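Local structure of glycosyl hydrolases family 2, sugar binding domain protein (Bacteroides uniformis str. 3978 T3 ii, 6D1P) at residues V525-E528 against I534-F537. The protein is a beta-glucuronidase of glycoside hydrolase family 2 from a gut bacterium, probably hydrolysing O-glycosidic bonds of glucuronides. Numbering follows the deposited sequence.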
ATOM      1  N   VAL A 525     -11.575 -43.382   6.471  1.00 33.90           N
ATOM      2  CA  VAL A 525     -12.178 -44.087   5.345  1.00 33.28           C
ATOM      3  C   VAL A 525     -13.529 -44.654   5.766  1.00 37.39           C
ATOM      4  O   VAL A 525     -13.733 -45.038   6.925  1.00 39.29           O
ATOM      5  CB  VAL A 525     -11.245 -45.196   4.821  1.00 37.11           C
ATOM      6  CG1 VAL A 525     -10.974 -46.236   5.902  1.00 31.44           C
ATOM      7  CG2 VAL A 525     -11.848 -45.854   3.587  1.00 37.97           C
ATOM      8  N   ASN A 526     -14.463 -44.701   4.815  1.00 41.85           N
ATOM      9  CA  ASN A 526     -15.843 -45.106   5.069  1.00 44.33           C
ATOM     10  C   ASN A 526     -16.378 -45.809   3.824  1.00 48.84           C
ATOM     11  O   ASN A 526     -16.367 -45.224   2.738  1.00 48.32           O
ATOM     12  CB  ASN A 526     -16.685 -43.878   5.418  1.00 44.36           C
ATOM     13  CG  ASN A 526     -18.106 -44.230   5.773  1.00 57.56           C
ATOM     14  OD1 ASN A 526     -18.432 -45.401   5.978  1.00 61.58           O
ATOM     15  ND2 ASN A 526     -18.964 -43.216   5.855  1.00 51.85           N
ATOM     16  N   LYS A 527     -16.841 -47.057   3.964  1.00 58.25           N
ATOM     17  CA  LYS A 527     -17.115 -47.900   2.795  1.00 55.87           C
ATOM     18  C   LYS A 527     -18.562 -47.840   2.317  1.00 56.49           C
ATOM     19  O   LYS A 527     -18.861 -48.371   1.242  1.00 63.20           O
ATOM     20  CB  LYS A 527     -16.738 -49.367   3.077  1.00 54.84           C
ATOM     21  CG  LYS A 527     -15.243 -49.625   3.366  1.00 51.84           C
ATOM     22  CD  LYS A 527     -14.420 -49.835   2.086  1.00 59.04           C
ATOM     23  CE  LYS A 527     -12.960 -49.377   2.268  1.00 54.06           C
ATOM     24  NZ  LYS A 527     -12.158 -49.303   0.995  1.00 42.92           N
ATOM     25  N   GLU A 528     -19.457 -47.200   3.061  1.00 60.24           N
ATOM     26  CA  GLU A 528     -20.850 -47.075   2.635  1.00 60.74           C
ATOM     27  C   GLU A 528     -20.994 -46.280   1.341  1.00 63.63           C
ATOM     28  O   GLU A 528     -21.865 -45.411   1.229  1.00 64.55           O
ATOM     29  CB  GLU A 528     -21.676 -46.414   3.731  1.00 64.91           C
ATOM     30  CG  GLU A 528     -21.685 -47.179   5.044  1.00 69.85           C
ATOM     31  CD  GLU A 528     -21.448 -46.273   6.240  1.00 78.57           C
ATOM     32  OE1 GLU A 528     -20.745 -46.708   7.182  1.00 75.14           O
ATOM     33  OE2 GLU A 528     -21.952 -45.122   6.227  1.00 79.32           O
ATOM     34  N   ILE A 534     -16.419 -47.016  -4.454  1.00 34.11           N
ATOM     35  CA  ILE A 534     -15.704 -47.954  -3.591  1.00 34.26           C
ATOM     36  C   ILE A 534     -15.755 -47.495  -2.135  1.00 40.28           C
ATOM     37  O   ILE A 534     -16.174 -48.244  -1.246  1.00 44.64           O
ATOM     38  CB  ILE A 534     -14.260 -48.142  -4.081  1.00 35.42           C
ATOM     39  CG1 ILE A 534     -14.269 -48.721  -5.501  1.00 37.09           C
ATOM     40  CG2 ILE A 534     -13.488 -49.049  -3.112  1.00 34.98           C
ATOM     41  CD1 ILE A 534     -12.926 -49.246  -5.972  1.00 36.86           C
ATOM     42  N   ASP A 535     -15.320 -46.264  -1.868  1.00 42.30           N
ATOM     43  CA  ASP A 535     -15.431 -45.664  -0.543  1.00 39.48           C
ATOM     44  C   ASP A 535     -15.554 -44.151  -0.712  1.00 38.65           C
ATOM     45  O   ASP A 535     -15.629 -43.644  -1.834  1.00 37.84           O
ATOM     46  CB  ASP A 535     -14.248 -46.053   0.352  1.00 36.06           C
ATOM     47  CG  ASP A 535     -12.906 -45.722  -0.257  1.00 32.13           C
ATOM     48  OD1 ASP A 535     -11.941 -46.473  -0.035  1.00 35.60           O
ATOM     49  OD2 ASP A 535     -12.799 -44.708  -0.959  1.00 38.34           O
ATOM     50  N   ASN A 536     -15.577 -43.429   0.416  1.00 38.32           N
ATOM     51  CA  ASN A 536     -15.767 -41.976   0.399  1.00 36.95           C
ATOM     52  C   ASN A 536     -14.629 -41.236  -0.289  1.00 33.85           C
ATOM     53  O   ASN A 536     -14.771 -40.041  -0.564  1.00 37.93           O
ATOM     54  CB  ASN A 536     -15.938 -41.440   1.828  1.00 35.84           C
ATOM     55  CG  ASN A 536     -14.747 -41.769   2.734  1.00 37.87           C
ATOM     56  OD1 ASN A 536     -14.190 -42.861   2.678  1.00 35.28           O
ATOM     57  ND2 ASN A 536     -14.354 -40.815   3.566  1.00 35.62           N
ATOM     58  N   PHE A 537     -13.518 -41.907  -0.567  1.00 33.15           N
ATOM     59  CA  PHE A 537     -12.406 -41.325  -1.303  1.00 33.50           C
ATOM     60  C   PHE A 537     -12.460 -41.625  -2.786  1.00 31.74           C
ATOM     61  O   PHE A 537     -11.704 -41.023  -3.549  1.00 35.58           O
ATOM     62  CB  PHE A 537     -11.075 -41.828  -0.740  1.00 34.44           C
ATOM     63  CG  PHE A 537     -10.833 -41.409   0.685  1.00 39.42           C
ATOM     64  CD1 PHE A 537     -10.945 -40.068   1.055  1.00 33.02           C
ATOM     65  CD2 PHE A 537     -10.529 -42.348   1.657  1.00 35.22           C
ATOM     66  CE1 PHE A 537     -10.743 -39.664   2.373  1.00 34.37           C
ATOM     67  CE2 PHE A 537     -10.313 -41.954   2.972  1.00 36.51           C
ATOM     68  CZ  PHE A 537     -10.426 -40.604   3.331  1.00 35.94           C
TER
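K527 and D535 form a salt bridge between two irregular segments, 525-528 and 534-537, of the long loop that runs from strand 510-511 to helix 542-545 in the TIM barrel region. The two side chains lie side by side and point the same way. From the chain outward, D535 CB sits 3.3 Å from N526 O; CG, turned between its own backbone N and carbonyl carbon (chi1 55°), sets the carboxylate so that D535 crosses the V525 side chain at about a right angle, D535 OD1 lying 3.7 Å from V525 CG2. D535 OD1 also takes K527 NZ at 3.0 Å on its anti lone pair, while D535 OD2 turns back to its own segment and accepts from F537 N at 2.9 Å, closing an Asx turn. The lysine starts away from the partner segment, and its bend at chi2 (-86°) brings the ammonium back across. With an alanine at D535, the K527 ammonium would probably lose its mate and F537 N its acceptor in the turn. Beside the ion pair, N526 is gripped twice by N536: N536 N donates to N526 O at 3.0 Å, and N526 N donates to N536 OD1 at 2.8 Å from above the amide plane. N536 ND2 reaches E524 O, fixing the amide further. Deeper in, CE2 of F537 meets V525 CB at 3.8 Å, and both side chains touch R555 of helix 550-564. Polar bonds thus tie the loop to itself at the surface, and V525 and F537, behind them, pack against that helix; since K527 is exposed, solvent probably weakens its charge pairing.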